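Local coordinates for lipoprotein (Mycoplasma mycoides subsp. capri, PDB 7ADK), which is probably a membrane-anchored surface peptidase of the PA clan, related to the mycoplasma enzymes that cleave host immunoglobulins, at residues B[186-189]-B[190-193]; B[352-355]-B[356-359]; B[578-582]-B[583-587]. All coordinates share one frame; numbering follows the deposited sequence.

Interaction 1: B[186-189]-B[190-193]; sequences RYMT and RLKS
Met188 and Leu191 meet through the sulfur of one and a branch methyl of the other: SD of Met188 lies 3.8 Å from CD2 of Leu191, and the two chains extend alongside each other in one direction. Bends at chi2 (-56°) and chi3 fold the thioether so that Met188 CE also reaches the aliphatic part of the lysine, 4.1 Å from Lys192 CE. Here the chains are nearly perpendicular, and it is the CE methylene of the lysine that touches.

One residue earlier, the Tyr187 ring has a different neighbour, the Arg190 guanidinium, which approaches it obliquely. NH1 of Arg190 comes within 3.9 Å of Tyr187 CE1, yet the two planes stand 36° apart, so it is a van der Waals approach and not a stack. The bend at chi3 of Arg190 turns the guanidinium toward the ring, while the phenol oxygen is hydrogen-bonded to Gln700.

Behind the side chains lies the helical backbone. Arg186 O takes two donors from the same face of its plane, Arg190 N at 3.3 Å and Thr189 OG1 at 3.1 Å; the Thr189 amide bonds only weakly to that oxygen, and the helix is kinked there. Leu191 N reaches Tyr187 O at 3.1 Å, and Lys192 N reaches Met188 O at 2.9 Å from above the carbonyl plane. Ser193 OG lies in the plane of the Thr189 carbonyl and donates to its oxygen at 2.9 Å, reinforcing a weak bond from the Ser193 amide.

Further out, Met188 packs on Asp222 and Ile226 of helix 220-226. The arrangement is that of the C-terminal part of an alpha-helix, here helix 176-192, where threonine and serine hydroxyls return to carbonyls three and four residues back.

Interaction 2: B[352-355]-B[356-359]; sequences SQID and REIS
An inverse gamma turn centred on Ile354 bends the chain just before a run of helix-like turns, and Ile354, at its centre, meets Glu357. The gamma turn is closed by a weak bond from Asp355 N to Gln353 O. From there the carbonyls are used three residues on: Glu357 N points almost straight at Ile354 O (N-H...O 168°), but at 3.3 Å this bond too is weak. Ile358 N donates to Asp355 O over 3.3 Å, coming from above the carbonyl plane, 38° out of it.

Among the side chains, the isoleucine branch does the touching. With chi1 at -37°, Ile354 CG2 lies anti to the backbone N and projects onto the glutamate, 3.7 Å from Glu357 CG. The Glu357 chain bends at chi2, which folds its carboxylate back alongside the same methyl, OE2 standing 3.5 Å from Ile354 CG2. That methyl also rests near the base of Arg356, 3.9 Å from Arg356 CB. The guanidinium passes obliquely by Ile354 CG2, and its polar partners lie in the preceding part of the loop: NH1 of Arg356 forms a salt bridge with Asp349 and a hydrogen bond with Asn346.

Ile358 covers the Asp355 carbonyl with its CD1, 3.6 Å from Asp355 O. One step on, Ser359 OG donates to Arg356 O at 2.7 Å, in the carbonyl plane and on a lone pair, a hydroxyl-to-carbonyl link three residues back. The side chains of Gln353 and Asp355 pack on polar side chains of another protein chain, so this surface loop takes part in the assembly. In the connection from helix 329-345 to helix 361-375, two overlapping beta turns, 354-357 and 355-358, thus lead into residues with helical phi/psi that lack regular helix bonds.

Interaction 3: B[578-582]-B[583-587]; sequences LISKI and TNNYS
Helix 575-582 gives way at Thr583, the first residue outside helical phi/psi (psi 16°), and Asn584 and Asn585 then both take left-handed conformations. Asn585 N reaches back to Ser580 O at 2.9 Å, the six-to-one bond of a Schellman helix end. The companion bond of the full motif is missing, since Asn584 N stays 3.9 Å from Lys581 O. Past the reversal, Tyr586 N donates to Thr583 O, closing a type III' (I'-like) beta turn over Asn584 and Asn585.

Thr583 carries the side-chain part. Its OG1 sits between the backbone N and the carbonyl carbon (chi1 65°), which aims the hydroxyl back along the helix. There Ile579 O accepts twice from this one residue, from Thr583 N at 3.0 Å and from OG1. The other branch, Thr583 CG2, lies 4.1 Å from Ile582 CG2, and the residue also packs on Ile428 and Phe443 of strands 421-433 and 442-447.

The Asn584 side chain points away from the helix, its amide bonded to Leu467 O and Ser469 N, which ties the reversal to the end of strand 461-467. Asn585 OD1 lies 3.8 Å from Ser580 OG, which is itself engaged with Asn576 O one turn earlier. At the Ile579 carbonyl, the two Thr583 donors come from opposite faces of its plane, with OG1 2.8 Å from Ile579 O.

How the interactions relate
Along the chain the three contacts come in series, each formed within one continuous run of residues, and none touches another. Interaction 1 lies in the C-terminal part of helix 176-192, on the opposite side of the chain's centre from interaction 3, their centres 52 Å apart. Interaction 2 is remote from both, its centre 62 Å from that of interaction 1 and 71 Å from that of interaction 3. Interactions 2 and 3 share the DUF31 peptidase range, but 352-359 connects helices far from the chain's centre and meets another protein chain, whereas 578-587 packs on strands of the antiparallel sheet. The set samples a helix near the start of the modelled chain, an outlying helical part and the beta-rich body, probably the peptidase part.

Interaction 1: B[186-189]-B[190-193]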
loop_
_atom_site.group_PDB
_atom_site.type_symbol
_atom_site.label_atom_id
_atom_site.label_comp_id
_atom_site.label_asym_id
_atom_site.label_seq_id
_atom_site.Cartn_x
_atom_site.Cartn_y
_atom_site.Cartn_z
ATOM N N ARG B 186 4.265 -22.180 30.222
ATOM C CA ARG B 186 3.614 -22.323 28.911
ATOM C C ARG B 186 4.596 -22.091 27.773
ATOM O O ARG B 186 4.635 -22.864 26.826
ATOM C CB ARG B 186 2.422 -21.363 28.839
ATOM C CG ARG B 186 1.360 -21.813 29.794
ATOM C CD ARG B 186 0.180 -20.912 30.026
ATOM N NE ARG B 186 -0.845 -21.589 30.833
ATOM C CZ ARG B 186 -0.695 -22.121 32.034
ATOM N NH1 ARG B 186 0.330 -21.877 32.791
ATOM N NH2 ARG B 186 -1.587 -22.935 32.496
ATOM N N TYR B 187 5.470 -21.106 27.903
ATOM C CA TYR B 187 6.538 -20.838 26.955
ATOM C C TYR B 187 7.515 -22.008 26.877
ATOM O O TYR B 187 7.918 -22.425 25.801
ATOM C CB TYR B 187 7.244 -19.544 27.358
ATOM C CG TYR B 187 8.085 -18.959 26.251
ATOM C CD1 TYR B 187 7.457 -18.200 25.254
ATOM C CD2 TYR B 187 9.476 -19.179 26.203
ATOM C CE1 TYR B 187 8.209 -17.657 24.203
ATOM C CE2 TYR B 187 10.234 -18.629 25.158
ATOM C CZ TYR B 187 9.600 -17.873 24.155
ATOM O OH TYR B 187 10.328 -17.339 23.152
ATOM N N MET B 188 7.858 -22.592 28.022
ATOM C CA MET B 188 8.743 -23.754 28.104
ATOM C C MET B 188 8.175 -25.050 27.504
ATOM O O MET B 188 8.970 -25.890 27.103
ATOM C CB MET B 188 9.165 -23.988 29.560
ATOM C CG MET B 188 10.163 -22.951 30.069
ATOM S SD MET B 188 11.674 -22.773 29.095
ATOM C CE MET B 188 12.248 -24.469 28.936
ATOM N N THR B 189 6.857 -25.245 27.395
ATOM C CA THR B 189 6.264 -26.446 26.779
ATOM C C THR B 189 6.115 -26.307 25.266
ATOM O O THR B 189 6.388 -27.276 24.552
ATOM C CB THR B 189 4.934 -26.850 27.425
ATOM O OG1 THR B 189 3.990 -25.829 27.295
ATOM C CG2 THR B 189 5.107 -27.187 28.887
ATOM N N ARG B 190 5.825 -25.107 24.728
ATOM C CA ARG B 190 5.986 -24.848 23.277
ATOM C C ARG B 190 7.449 -24.978 22.838
ATOM O O ARG B 190 7.744 -25.505 21.767
ATOM C CB ARG B 190 5.348 -23.519 22.812
ATOM C CG ARG B 190 6.012 -22.248 23.365
ATOM C CD ARG B 190 5.563 -20.933 22.709
ATOM N NE ARG B 190 5.907 -20.831 21.277
ATOM C CZ ARG B 190 7.089 -20.624 20.729
ATOM N NH1 ARG B 190 8.170 -20.459 21.430
ATOM N NH2 ARG B 190 7.192 -20.565 19.439
ATOM N N LEU B 191 8.381 -24.592 23.702
ATOM C CA LEU B 191 9.814 -24.677 23.464
ATOM C C LEU B 191 10.331 -26.110 23.555
ATOM O O LEU B 191 10.943 -26.588 22.602
ATOM C CB LEU B 191 10.479 -23.714 24.444
ATOM C CG LEU B 191 12.004 -23.694 24.477
ATOM C CD1 LEU B 191 12.632 -23.470 23.115
ATOM C CD2 LEU B 191 12.414 -22.586 25.410
ATOM N N LYS B 192 10.069 -26.842 24.647
ATOM C CA LYS B 192 10.543 -28.232 24.812
ATOM C C LYS B 192 9.761 -29.305 24.030
ATOM O O LYS B 192 10.069 -30.491 24.129
ATOM C CB LYS B 192 10.862 -28.575 26.272
ATOM C CG LYS B 192 9.701 -29.135 27.079
ATOM C CD LYS B 192 10.030 -29.287 28.561
ATOM C CE LYS B 192 10.217 -27.962 29.270
ATOM N NZ LYS B 192 10.428 -28.118 30.715
ATOM N N SER B 193 8.812 -28.899 23.180
ATOM C CA SER B 193 8.365 -29.689 22.026
ATOM C C SER B 193 9.522 -29.947 21.040
ATOM O O SER B 193 9.552 -30.975 20.370
ATOM C CB SER B 193 7.205 -28.977 21.328
ATOM O OG SER B 193 6.075 -28.899 22.177
#

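Interaction 2: B[352-355]-B[356-359]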
loop_
_atom_site.group_PDB
_atom_site.type_symbol
_atom_site.label_atom_id
_atom_site.label_comp_id
_atom_site.label_asym_id
_atom_site.label_seq_id
_atom_site.Cartn_x
_atom_site.Cartn_y
_atom_site.Cartn_z
ATOM N N SER B 352 1.457 -34.683 -41.024
ATOM C CA SER B 352 2.511 -33.669 -40.974
ATOM C C SER B 352 3.794 -34.202 -40.328
ATOM O O SER B 352 3.758 -34.827 -39.269
ATOM C CB SER B 352 2.005 -32.438 -40.216
ATOM O OG SER B 352 0.780 -31.996 -40.746
ATOM N N GLN B 353 4.938 -33.949 -40.963
ATOM C CA GLN B 353 6.238 -34.448 -40.516
ATOM C C GLN B 353 6.596 -33.925 -39.119
ATOM O O GLN B 353 6.338 -32.763 -38.791
ATOM C CB GLN B 353 7.327 -34.119 -41.554
ATOM C CG GLN B 353 7.788 -32.647 -41.590
ATOM C CD GLN B 353 8.674 -32.297 -42.778
ATOM O OE1 GLN B 353 8.691 -32.956 -43.803
ATOM N NE2 GLN B 353 9.434 -31.235 -42.708
ATOM N N ILE B 354 7.150 -34.813 -38.285
ATOM C CA ILE B 354 7.504 -34.501 -36.896
ATOM C C ILE B 354 8.916 -33.920 -36.851
ATOM O O ILE B 354 9.877 -34.529 -36.392
ATOM C CB ILE B 354 7.289 -35.673 -35.909
ATOM C CG1 ILE B 354 6.051 -36.552 -36.168
ATOM C CG2 ILE B 354 7.232 -35.088 -34.484
ATOM C CD1 ILE B 354 4.715 -35.828 -36.041
ATOM N N ASP B 355 9.041 -32.690 -37.336
ATOM C CA ASP B 355 10.258 -31.882 -37.183
ATOM C C ASP B 355 10.632 -31.713 -35.692
ATOM O O ASP B 355 11.791 -31.618 -35.302
ATOM C CB ASP B 355 9.970 -30.535 -37.849
ATOM C CG ASP B 355 11.204 -29.662 -38.071
ATOM O OD1 ASP B 355 12.343 -30.173 -38.075
ATOM O OD2 ASP B 355 11.025 -28.447 -38.290
ATOM N N ARG B 356 9.607 -31.764 -34.836
ATOM C CA ARG B 356 9.655 -31.617 -33.383
ATOM C C ARG B 356 10.489 -32.670 -32.658
ATOM O O ARG B 356 10.938 -32.391 -31.552
ATOM C CB ARG B 356 8.208 -31.618 -32.885
ATOM C CG ARG B 356 8.046 -30.902 -31.537
ATOM C CD ARG B 356 6.586 -30.817 -31.082
ATOM N NE ARG B 356 5.726 -30.215 -32.115
ATOM C CZ ARG B 356 4.914 -30.843 -32.940
ATOM N NH1 ARG B 356 4.720 -32.121 -32.923
ATOM N NH2 ARG B 356 4.260 -30.195 -33.844
ATOM N N GLU B 357 10.758 -33.834 -33.252
ATOM C CA GLU B 357 11.627 -34.847 -32.627
ATOM C C GLU B 357 13.039 -34.305 -32.344
ATOM O O GLU B 357 13.689 -34.729 -31.395
ATOM C CB GLU B 357 11.750 -36.104 -33.502
ATOM C CG GLU B 357 10.445 -36.839 -33.844
ATOM C CD GLU B 357 9.648 -37.394 -32.659
ATOM O OE1 GLU B 357 10.107 -37.357 -31.535
ATOM O OE2 GLU B 357 8.544 -37.913 -32.861
ATOM N N ILE B 358 13.514 -33.321 -33.116
ATOM C CA ILE B 358 14.814 -32.691 -32.870
ATOM C C ILE B 358 14.749 -31.862 -31.577
ATOM O O ILE B 358 15.677 -31.904 -30.781
ATOM C CB ILE B 358 15.259 -31.871 -34.103
ATOM C CG1 ILE B 358 15.731 -32.768 -35.275
ATOM C CG2 ILE B 358 16.434 -30.938 -33.764
ATOM C CD1 ILE B 358 14.674 -33.636 -35.935
ATOM N N SER B 359 13.636 -31.173 -31.302
ATOM C CA SER B 359 13.416 -30.490 -30.013
ATOM C C SER B 359 13.161 -31.467 -28.853
ATOM O O SER B 359 13.399 -31.133 -27.700
ATOM C CB SER B 359 12.287 -29.461 -30.126
ATOM O OG SER B 359 11.007 -30.067 -30.134
#

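Interaction 3: B[578-582]-B[583-587]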
loop_
_atom_site.group_PDB
_atom_site.type_symbol
_atom_site.label_atom_id
_atom_site.label_comp_id
_atom_site.label_asym_id
_atom_site.label_seq_id
_atom_site.Cartn_x
_atom_site.Cartn_y
_atom_site.Cartn_z
ATOM N N LEU B 578 18.245 26.756 2.532
ATOM C CA LEU B 578 18.273 25.389 2.038
ATOM C C LEU B 578 18.671 24.398 3.135
ATOM O O LEU B 578 18.032 23.369 3.264
ATOM C CB LEU B 578 19.143 25.290 0.805
ATOM C CG LEU B 578 19.200 23.981 0.084
ATOM C CD1 LEU B 578 17.955 23.447 -0.283
ATOM C CD2 LEU B 578 19.986 24.027 -1.093
ATOM N N ILE B 579 19.626 24.720 4.009
ATOM C CA ILE B 579 19.945 23.885 5.182
ATOM C C ILE B 579 18.769 23.824 6.159
ATOM O O ILE B 579 18.487 22.770 6.724
ATOM C CB ILE B 579 21.258 24.340 5.857
ATOM C CG1 ILE B 579 22.432 24.032 4.911
ATOM C CG2 ILE B 579 21.488 23.654 7.209
ATOM C CD1 ILE B 579 23.772 24.634 5.317
ATOM N N SER B 580 18.027 24.910 6.317
ATOM C CA SER B 580 16.830 24.909 7.152
ATOM C C SER B 580 15.695 24.085 6.551
ATOM O O SER B 580 15.078 23.334 7.285
ATOM C CB SER B 580 16.366 26.327 7.445
ATOM O OG SER B 580 17.381 27.045 8.104
ATOM N N LYS B 581 15.465 24.124 5.234
ATOM C CA LYS B 581 14.488 23.259 4.549
ATOM C C LYS B 581 14.906 21.787 4.535
ATOM O O LYS B 581 14.045 20.928 4.674
ATOM C CB LYS B 581 14.221 23.778 3.127
ATOM C CG LYS B 581 13.455 25.102 3.077
ATOM C CD LYS B 581 11.987 25.046 3.526
ATOM C CE LYS B 581 11.083 24.265 2.570
ATOM N NZ LYS B 581 9.672 24.361 2.968
ATOM N N ILE B 582 16.191 21.449 4.475
ATOM C CA ILE B 582 16.709 20.083 4.646
ATOM C C ILE B 582 16.431 19.555 6.059
ATOM O O ILE B 582 15.842 18.491 6.245
ATOM C CB ILE B 582 18.227 20.037 4.319
ATOM C CG1 ILE B 582 18.449 20.171 2.805
ATOM C CG2 ILE B 582 18.868 18.729 4.784
ATOM C CD1 ILE B 582 19.867 20.565 2.394
ATOM N N THR B 583 16.840 20.314 7.083
ATOM C CA THR B 583 16.832 19.899 8.494
ATOM C C THR B 583 15.510 20.173 9.218
ATOM O O THR B 583 15.502 20.189 10.446
ATOM C CB THR B 583 18.012 20.490 9.285
ATOM O OG1 THR B 583 17.933 21.892 9.376
ATOM C CG2 THR B 583 19.340 20.091 8.647
ATOM N N ASN B 584 14.409 20.441 8.502
ATOM C CA ASN B 584 13.100 20.828 9.053
ATOM C C ASN B 584 13.205 21.922 10.135
ATOM O O ASN B 584 12.461 21.956 11.114
ATOM C CB ASN B 584 12.354 19.582 9.526
ATOM C CG ASN B 584 11.565 18.842 8.469
ATOM O OD1 ASN B 584 10.877 19.419 7.659
ATOM N ND2 ASN B 584 11.540 17.538 8.509
ATOM N N ASN B 585 14.172 22.811 9.961
ATOM C CA ASN B 585 14.524 23.930 10.821
ATOM C C ASN B 585 14.793 23.574 12.301
ATOM O O ASN B 585 14.401 24.314 13.198
ATOM C CB ASN B 585 13.515 25.061 10.598
ATOM C CG ASN B 585 14.080 26.419 10.934
ATOM O OD1 ASN B 585 15.235 26.613 11.266
ATOM N ND2 ASN B 585 13.284 27.442 10.837
ATOM N N TYR B 586 15.485 22.464 12.567
ATOM C CA TYR B 586 15.860 22.033 13.933
ATOM C C TYR B 586 16.637 23.086 14.747
ATOM O O TYR B 586 16.557 23.121 15.976
ATOM C CB TYR B 586 16.682 20.736 13.823
ATOM C CG TYR B 586 17.084 20.135 15.153
ATOM C CD1 TYR B 586 16.112 19.590 16.011
ATOM C CD2 TYR B 586 18.442 20.003 15.504
ATOM C CE1 TYR B 586 16.488 18.935 17.196
ATOM C CE2 TYR B 586 18.822 19.358 16.699
ATOM C CZ TYR B 586 17.835 18.826 17.546
ATOM O OH TYR B 586 18.148 18.169 18.689
ATOM N N SER B 587 17.355 23.992 14.096
ATOM C CA SER B 587 17.992 25.146 14.741
ATOM C C SER B 587 16.995 26.048 15.468
ATOM O O SER B 587 17.191 26.373 16.635
ATOM C CB SER B 587 18.746 25.972 13.703
ATOM O OG SER B 587 19.413 27.064 14.283
#